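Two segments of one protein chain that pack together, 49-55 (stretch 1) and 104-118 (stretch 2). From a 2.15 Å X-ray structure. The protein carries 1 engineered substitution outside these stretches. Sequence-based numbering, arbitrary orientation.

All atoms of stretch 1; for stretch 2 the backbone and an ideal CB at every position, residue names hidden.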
ATOM      1  N   GLU B  49      26.604 -32.524 -30.298  1.00 55.73           N
ATOM      2  CA  GLU B  49      27.128 -32.586 -28.938  1.00 56.54           C
ATOM      3  C   GLU B  49      26.367 -31.615 -28.047  1.00 52.99           C
ATOM      4  O   GLU B  49      26.165 -30.453 -28.410  1.00 54.02           O
ATOM      5  CB  GLU B  49      28.620 -32.244 -28.919  1.00 57.63           C
ATOM      6  CG  GLU B  49      29.552 -33.252 -29.586  1.00 60.97           C
ATOM      7  CD  GLU B  49      31.026 -32.912 -29.339  1.00 64.85           C
ATOM      8  OE1 GLU B  49      31.666 -32.318 -30.237  1.00 64.30           O
ATOM      9  OE2 GLU B  49      31.540 -33.223 -28.239  1.00 64.01           O
ATOM     10  N   MET B  50      25.935 -32.092 -26.885  1.00 47.49           N
ATOM     11  CA  MET B  50      25.108 -31.273 -26.013  1.00 49.76           C
ATOM     12  C   MET B  50      25.956 -30.323 -25.177  1.00 50.21           C
ATOM     13  O   MET B  50      26.951 -30.732 -24.572  1.00 48.78           O
ATOM     14  CB  MET B  50      24.273 -32.144 -25.088  1.00 46.54           C
ATOM     15  CG  MET B  50      23.287 -31.326 -24.298  1.00 49.24           C
ATOM     16  SD  MET B  50      22.162 -32.324 -23.336  1.00 49.21           S
ATOM     17  CE  MET B  50      21.151 -33.008 -24.646  1.00 55.20           C
ATOM     18  N   VAL B  51      25.557 -29.053 -25.149  1.00 49.08           N
ATOM     19  CA  VAL B  51      26.149 -28.043 -24.281  1.00 45.71           C
ATOM     20  C   VAL B  51      25.070 -27.591 -23.306  1.00 45.07           C
ATOM     21  O   VAL B  51      24.054 -27.016 -23.721  1.00 43.32           O
ATOM     22  CB  VAL B  51      26.710 -26.850 -25.071  1.00 46.39           C
ATOM     23  CG1 VAL B  51      27.373 -25.857 -24.128  1.00 48.22           C
ATOM     24  CG2 VAL B  51      27.705 -27.332 -26.112  1.00 48.09           C
ATOM     25  N   VAL B  52      25.285 -27.854 -22.018  1.00 43.13           N
ATOM     26  CA  VAL B  52      24.365 -27.462 -20.958  1.00 40.97           C
ATOM     27  C   VAL B  52      24.892 -26.188 -20.313  1.00 43.12           C
ATOM     28  O   VAL B  52      26.084 -26.097 -19.968  1.00 41.95           O
ATOM     29  CB  VAL B  52      24.197 -28.585 -19.922  1.00 39.58           C
ATOM     30  CG1 VAL B  52      23.369 -28.116 -18.757  1.00 35.60           C
ATOM     31  CG2 VAL B  52      23.577 -29.798 -20.576  1.00 43.45           C
ATOM     32  N   LEU B  53      24.012 -25.195 -20.176  1.00 38.85           N
ATOM     33  CA  LEU B  53      24.343 -23.896 -19.603  1.00 38.36           C
ATOM     34  C   LEU B  53      23.521 -23.692 -18.341  1.00 39.47           C
ATOM     35  O   LEU B  53      22.294 -23.836 -18.369  1.00 36.21           O
ATOM     36  CB  LEU B  53      24.062 -22.766 -20.603  1.00 37.80           C
ATOM     37  CG  LEU B  53      24.584 -22.976 -22.030  1.00 39.61           C
ATOM     38  CD1 LEU B  53      24.188 -21.849 -22.948  1.00 35.95           C
ATOM     39  CD2 LEU B  53      26.089 -23.109 -22.004  1.00 42.81           C
ATOM     40  N   LEU B  54      24.195 -23.361 -17.239  1.00 35.23           N
ATOM     41  CA  LEU B  54      23.562 -23.208 -15.936  1.00 33.10           C
ATOM     42  C   LEU B  54      23.814 -21.797 -15.412  1.00 37.69           C
ATOM     43  O   LEU B  54      24.961 -21.432 -15.102  1.00 33.41           O
ATOM     44  CB  LEU B  54      24.082 -24.254 -14.945  1.00 36.67           C
ATOM     45  CG  LEU B  54      23.835 -25.740 -15.249  1.00 36.13           C
ATOM     46  CD1 LEU B  54      24.494 -26.603 -14.183  1.00 34.68           C
ATOM     47  CD2 LEU B  54      22.337 -26.070 -15.369  1.00 35.48           C
ATOM     48  N   HIS B  55      22.733 -21.028 -15.286  1.00 32.51           N
ATOM     49  CA  HIS B  55      22.734 -19.675 -14.754  1.00 33.29           C
ATOM     50  C   HIS B  55      22.963 -19.693 -13.238  1.00 34.76           C
ATOM     51  O   HIS B  55      23.111 -20.744 -12.608  1.00 34.99           O
ATOM     52  CB  HIS B  55      21.395 -19.007 -15.055  1.00 31.33           C
ATOM     53  CG  HIS B  55      20.264 -19.642 -14.317  1.00 30.76           C
ATOM     54  ND1 HIS B  55      20.006 -19.380 -12.990  1.00 29.48           N
ATOM     55  CD2 HIS B  55      19.364 -20.579 -14.697  1.00 32.73           C
ATOM     56  CE1 HIS B  55      18.980 -20.106 -12.590  1.00 33.37           C
ATOM     57  NE2 HIS B  55      18.572 -20.844 -13.608  1.00 32.44           N
ATOM     58  N   UNK B 104      19.485 -33.233 -10.440  1.00 45.43           N
ATOM     59  CA  UNK B 104      18.384 -32.786 -11.288  1.00 44.15           C
ATOM     60  C   UNK B 104      18.863 -32.557 -12.714  1.00 46.49           C
ATOM     61  O   UNK B 104      18.226 -32.995 -13.680  1.00 43.17           O
ATOM     62  CB  UNK B 104      17.759 -31.507 -10.728  1.00 44.15           C
ATOM     63  N   UNK B 105      20.000 -31.875 -12.867  1.00 42.90           N
ATOM     64  CA  UNK B 105      20.494 -31.583 -14.205  1.00 43.40           C
ATOM     65  C   UNK B 105      20.847 -32.871 -14.928  1.00 46.84           C
ATOM     66  O   UNK B 105      20.607 -33.014 -16.135  1.00 47.06           O
ATOM     67  CB  UNK B 105      21.709 -30.655 -14.143  1.00 43.40           C
ATOM     68  N   UNK B 106      21.396 -33.841 -14.199  1.00 46.73           N
ATOM     69  CA  UNK B 106      21.745 -35.113 -14.818  1.00 48.32           C
ATOM     70  C   UNK B 106      20.502 -35.877 -15.271  1.00 46.47           C
ATOM     71  O   UNK B 106      20.490 -36.458 -16.361  1.00 49.59           O
ATOM     72  CB  UNK B 106      22.559 -35.967 -13.844  1.00 48.32           C
ATOM     73  N   UNK B 107      19.451 -35.892 -14.453  1.00 46.11           N
ATOM     74  CA  UNK B 107      18.237 -36.612 -14.837  1.00 47.09           C
ATOM     75  C   UNK B 107      17.619 -36.029 -16.101  1.00 46.59           C
ATOM     76  O   UNK B 107      17.142 -36.773 -16.963  1.00 50.85           O
ATOM     77  CB  UNK B 107      17.218 -36.580 -13.696  1.00 47.09           C
ATOM     78  N   UNK B 108      17.672 -34.703 -16.254  1.00 46.83           N
ATOM     79  CA  UNK B 108      17.124 -34.060 -17.444  1.00 44.16           C
ATOM     80  C   UNK B 108      17.970 -34.359 -18.677  1.00 48.20           C
ATOM     81  O   UNK B 108      17.430 -34.574 -19.766  1.00 47.68           O
ATOM     82  CB  UNK B 108      17.024 -32.548 -17.231  1.00 44.16           C
ATOM     83  N   UNK B 109      19.295 -34.378 -18.527  1.00 46.50           N
ATOM     84  CA  UNK B 109      20.158 -34.732 -19.651  1.00 49.13           C
ATOM     85  C   UNK B 109      19.896 -36.168 -20.081  1.00 50.29           C
ATOM     86  O   UNK B 109      19.861 -36.483 -21.278  1.00 50.99           O
ATOM     87  CB  UNK B 109      21.631 -34.546 -19.283  1.00 49.13           C
ATOM     88  N   UNK B 110      19.722 -37.065 -19.109  1.00 48.96           N
ATOM     89  CA  UNK B 110      19.435 -38.454 -19.436  1.00 54.15           C
ATOM     90  C   UNK B 110      18.077 -38.597 -20.113  1.00 51.43           C
ATOM     91  O   UNK B 110      17.925 -39.425 -21.015  1.00 51.52           O
ATOM     92  CB  UNK B 110      19.486 -39.316 -18.173  1.00 54.15           C
ATOM     93  N   UNK B 111      17.094 -37.782 -19.721  1.00 50.05           N
ATOM     94  CA  UNK B 111      15.794 -37.843 -20.379  1.00 51.76           C
ATOM     95  C   UNK B 111      15.867 -37.361 -21.819  1.00 52.37           C
ATOM     96  O   UNK B 111      15.056 -37.791 -22.644  1.00 53.18           O
ATOM     97  CB  UNK B 111      14.770 -37.011 -19.604  1.00 51.76           C
ATOM     98  N   UNK B 112      16.840 -36.518 -22.153  1.00 49.81           N
ATOM     99  CA  UNK B 112      16.991 -36.052 -23.520  1.00 50.46           C
ATOM    100  C   UNK B 112      17.831 -36.997 -24.357  1.00 52.18           C
ATOM    101  O   UNK B 112      18.125 -36.686 -25.516  1.00 54.99           O
ATOM    102  CB  UNK B 112      17.614 -34.655 -23.533  1.00 50.46           C
ATOM    103  N   UNK B 113      18.196 -38.154 -23.811  1.00 52.95           N
ATOM    104  CA  UNK B 113      18.906 -39.145 -24.582  1.00 54.47           C
ATOM    105  C   UNK B 113      20.404 -38.988 -24.580  1.00 57.19           C
ATOM    106  O   UNK B 113      21.092 -39.745 -25.275  1.00 58.45           O
ATOM    107  CB  UNK B 113      18.404 -39.117 -26.027  1.00 54.47           C
ATOM    108  N   UNK B 114      20.939 -38.019 -23.850  1.00 54.70           N
ATOM    109  CA  UNK B 114      22.374 -37.816 -23.864  1.00 58.68           C
ATOM    110  C   UNK B 114      23.028 -38.471 -22.656  1.00 58.80           C
ATOM    111  O   UNK B 114      22.404 -38.712 -21.619  1.00 59.29           O
ATOM    112  CB  UNK B 114      22.700 -36.322 -23.900  1.00 58.68           C
ATOM    113  N   UNK B 115      24.321 -38.691 -22.793  1.00 59.80           N
ATOM    114  CA  UNK B 115      25.153 -39.188 -21.706  1.00 65.35           C
ATOM    115  C   UNK B 115      26.427 -38.384 -21.536  1.00 65.37           C
ATOM    116  O   UNK B 115      26.940 -38.330 -20.415  1.00 70.14           O
ATOM    117  CB  UNK B 115      25.502 -40.659 -21.944  1.00 65.35           C
ATOM    118  N   UNK B 116      26.927 -37.745 -22.604  1.00 64.57           N
ATOM    119  CA  UNK B 116      28.152 -36.907 -22.574  1.00 60.57           C
ATOM    120  C   UNK B 116      27.803 -35.457 -22.959  1.00 57.66           C
ATOM    121  O   UNK B 116      27.157 -35.238 -23.984  1.00 58.98           O
ATOM    122  CB  UNK B 116      29.215 -37.465 -23.523  1.00 60.57           C
ATOM    123  N   UNK B 117      28.218 -34.463 -22.154  1.00 53.61           N
ATOM    124  CA  UNK B 117      27.823 -33.073 -22.356  1.00 52.13           C
ATOM    125  C   UNK B 117      29.041 -32.195 -22.111  1.00 51.01           C
ATOM    126  O   UNK B 117      29.955 -32.569 -21.371  1.00 50.14           O
ATOM    127  CB  UNK B 117      26.665 -32.680 -21.436  1.00 52.13           C
ATOM    128  N   UNK B 118      29.074 -31.048 -22.776  1.00 49.85           N
ATOM    129  CA  UNK B 118      29.906 -29.935 -22.338  1.00 50.48           C
ATOM    130  C   UNK B 118      29.079 -29.119 -21.354  1.00 50.14           C
ATOM    131  O   UNK B 118      27.853 -29.028 -21.488  1.00 46.25           O
ATOM    132  CB  UNK B 118      30.381 -29.082 -23.516  1.00 50.48           C
TER

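Stretch 2 runs as a helix over 104-111, turns, and joins strand 50-54 edge to edge at its end. Helix and strand axes approach to 11.3 Å at 150°, nearly antiparallel; the CA-to-CB bonds of 105, 108 and 109 point toward stretch 1, while 106, 107, 110 and 111 are out of reach.

Position 104 has nothing of stretch 1 within 5.5 Å of its ideal CB, so stretch 1 sets no preference; it is D104, hydrogen-bonded elsewhere in the structure.

At 105 the CB points toward the strand, 4.8 Å from L54 CD2, with V52 beyond. A branched or long aliphatic chain would suit. I105 fills the space, its CD1 3.8 Å from L54 CD2 and its CG2 4.1 Å from V52 CG1.

Positions 106, 107, 110 and 111 are out of reach, and many residues would serve: R106, A107, H110 and Q111. Position 108 points toward the strand but finds no atom within 5.5 Å of its CB; several types would fit, a longer apolar chain among them. L108 CD2 stays 6.1 Å from M50 SD, making no contact.

At 109 the ideal CB lies 4.7 Å from M50 SD and 5.3 Å from V52 CG2, an apolar setting for a compact side chain. V109 bridges both, CG1 to M50 SD at 4.1 Å and CG2 to V52 CG2 at 3.9 Å.

Position 112, the first to leave helical phi/psi, has its CB 4.1 Å from M50 CE; an apolar group is apt. L112 CB and CD1 lie 4.1 and 4.2 Å from M50 CE.

At 113, phi/psi of 88/3 would jam a CB against the preceding carbonyl O, which calls for glycine: G113.

At 114 the CB is already 3.7 Å from M50 CE, so a small apolar residue suffices. A114 supplies just that methyl.

Position 115 is out of reach and permissive; it is T115. At 116 the CB points sideways and polar or long chains fit; R116 leads its end away, and its NH1 makes a weak hydrogen bond to T115 O.

At 117 the CB shares a sheet face with M50, 4.3 Å from V52 CG2, favouring a beta-branched or other aliphatic residue. I117 sets CG2 3.9 Å from M50 SD and CD1 3.9 Å from V52 CG2.

Position 118 pairs with V51 in a parallel bridge, CA-CA 4.6 Å: its N donates to M50 O at 2.8 Å, and V52 N donates to its O at 2.9 Å. Its CB is 4.1 Å from V51 CG2, and the E49 carboxylate nearby offers an acceptor, so a donor-bearing chain such as histidine, lysine or arginine is plausible. H118, with chi1 in m, donates from NE2 to E49 OE2 (2.9 Å, 151°), the oxygen lying at the ring edge.

Stretch 2 104-118: DIRALVHQLGATRIH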
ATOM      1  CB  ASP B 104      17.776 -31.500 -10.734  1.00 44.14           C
ATOM      2  CG  ASP B 104      17.195 -31.674  -9.354  1.00 46.21           C
ATOM      3  OD1 ASP B 104      17.199 -30.680  -8.592  1.00 46.04           O
ATOM      4  OD2 ASP B 104      16.714 -32.787  -9.040  1.00 47.88           O
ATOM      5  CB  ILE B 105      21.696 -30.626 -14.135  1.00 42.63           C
ATOM      6  CG1 ILE B 105      21.302 -29.370 -13.361  1.00 42.66           C
ATOM      7  CG2 ILE B 105      22.187 -30.306 -15.535  1.00 40.63           C
ATOM      8  CD1 ILE B 105      20.025 -28.725 -13.898  1.00 39.90           C
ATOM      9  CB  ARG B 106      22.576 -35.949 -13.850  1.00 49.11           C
ATOM     10  CG  ARG B 106      23.027 -37.266 -14.426  1.00 52.37           C
ATOM     11  CD  ARG B 106      24.039 -37.909 -13.520  1.00 55.00           C
ATOM     12  NE  ARG B 106      24.526 -39.169 -14.058  1.00 56.68           N
ATOM     13  CZ  ARG B 106      24.213 -40.355 -13.552  1.00 57.69           C
ATOM     14  NH1 ARG B 106      23.336 -40.439 -12.557  1.00 51.61           N
ATOM     15  NH2 ARG B 106      24.712 -41.458 -14.098  1.00 57.71           N
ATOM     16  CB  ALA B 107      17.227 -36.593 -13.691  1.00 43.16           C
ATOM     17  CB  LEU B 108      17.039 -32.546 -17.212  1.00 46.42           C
ATOM     18  CG  LEU B 108      16.632 -31.593 -18.344  1.00 44.67           C
ATOM     19  CD1 LEU B 108      15.990 -30.340 -17.758  1.00 45.95           C
ATOM     20  CD2 LEU B 108      17.794 -31.207 -19.249  1.00 44.11           C
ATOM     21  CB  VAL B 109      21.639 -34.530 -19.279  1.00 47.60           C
ATOM     22  CG1 VAL B 109      22.532 -35.132 -20.356  1.00 47.91           C
ATOM     23  CG2 VAL B 109      21.953 -33.053 -19.061  1.00 44.37           C
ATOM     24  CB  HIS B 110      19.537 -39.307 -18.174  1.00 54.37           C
ATOM     25  CG  HIS B 110      20.943 -39.469 -17.680  1.00 57.78           C
ATOM     26  ND1 HIS B 110      21.367 -40.578 -16.979  1.00 60.06           N
ATOM     27  CD2 HIS B 110      22.031 -38.667 -17.808  1.00 59.33           C
ATOM     28  CE1 HIS B 110      22.650 -40.447 -16.686  1.00 63.57           C
ATOM     29  NE2 HIS B 110      23.076 -39.297 -17.178  1.00 60.73           N
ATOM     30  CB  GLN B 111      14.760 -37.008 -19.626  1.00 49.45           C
ATOM     31  CG  GLN B 111      14.192 -37.648 -18.391  1.00 51.65           C
ATOM     32  CD  GLN B 111      12.931 -36.942 -17.936  1.00 51.74           C
ATOM     33  OE1 GLN B 111      12.404 -36.082 -18.646  1.00 48.70           O
ATOM     34  NE2 GLN B 111      12.451 -37.286 -16.742  1.00 48.68           N
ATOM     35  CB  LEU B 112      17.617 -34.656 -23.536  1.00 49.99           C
ATOM     36  CG  LEU B 112      16.716 -33.560 -22.974  1.00 50.14           C
ATOM     37  CD1 LEU B 112      17.387 -32.210 -23.038  1.00 45.50           C
ATOM     38  CD2 LEU B 112      15.407 -33.545 -23.740  1.00 50.80           C
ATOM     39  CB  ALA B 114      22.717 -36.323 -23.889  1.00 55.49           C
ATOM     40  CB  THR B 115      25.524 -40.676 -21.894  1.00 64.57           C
ATOM     41  OG1 THR B 115      25.861 -40.936 -23.263  1.00 64.83           O
ATOM     42  CG2 THR B 115      24.380 -41.582 -21.464  1.00 65.16           C
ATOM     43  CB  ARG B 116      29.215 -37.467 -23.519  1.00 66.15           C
ATOM     44  CG  ARG B 116      29.683 -38.871 -23.169  1.00 69.01           C
ATOM     45  CD  ARG B 116      30.344 -38.909 -21.800  1.00 69.83           C
ATOM     46  NE  ARG B 116      30.832 -40.243 -21.466  1.00 74.95           N
ATOM     47  CZ  ARG B 116      30.119 -41.160 -20.818  1.00 74.22           C
ATOM     48  NH1 ARG B 116      28.881 -40.888 -20.431  1.00 76.26           N
ATOM     49  NH2 ARG B 116      30.644 -42.348 -20.556  1.00 76.99           N
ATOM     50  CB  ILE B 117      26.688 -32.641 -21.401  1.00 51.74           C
ATOM     51  CG1 ILE B 117      27.187 -32.753 -19.959  1.00 48.87           C
ATOM     52  CG2 ILE B 117      25.425 -33.478 -21.625  1.00 49.08           C
ATOM     53  CD1 ILE B 117      26.279 -32.158 -18.930  1.00 47.31           C
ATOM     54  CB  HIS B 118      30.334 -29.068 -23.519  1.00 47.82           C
ATOM     55  CG  HIS B 118      31.061 -29.824 -24.588  1.00 54.62           C
ATOM     56  ND1 HIS B 118      32.423 -30.042 -24.554  1.00 56.64           N
ATOM     57  CD2 HIS B 118      30.613 -30.429 -25.714  1.00 55.37           C
ATOM     58  CE1 HIS B 118      32.783 -30.736 -25.621  1.00 55.51           C
ATOM     59  NE2 HIS B 118      31.703 -30.981 -26.341  1.00 56.38           N
TER
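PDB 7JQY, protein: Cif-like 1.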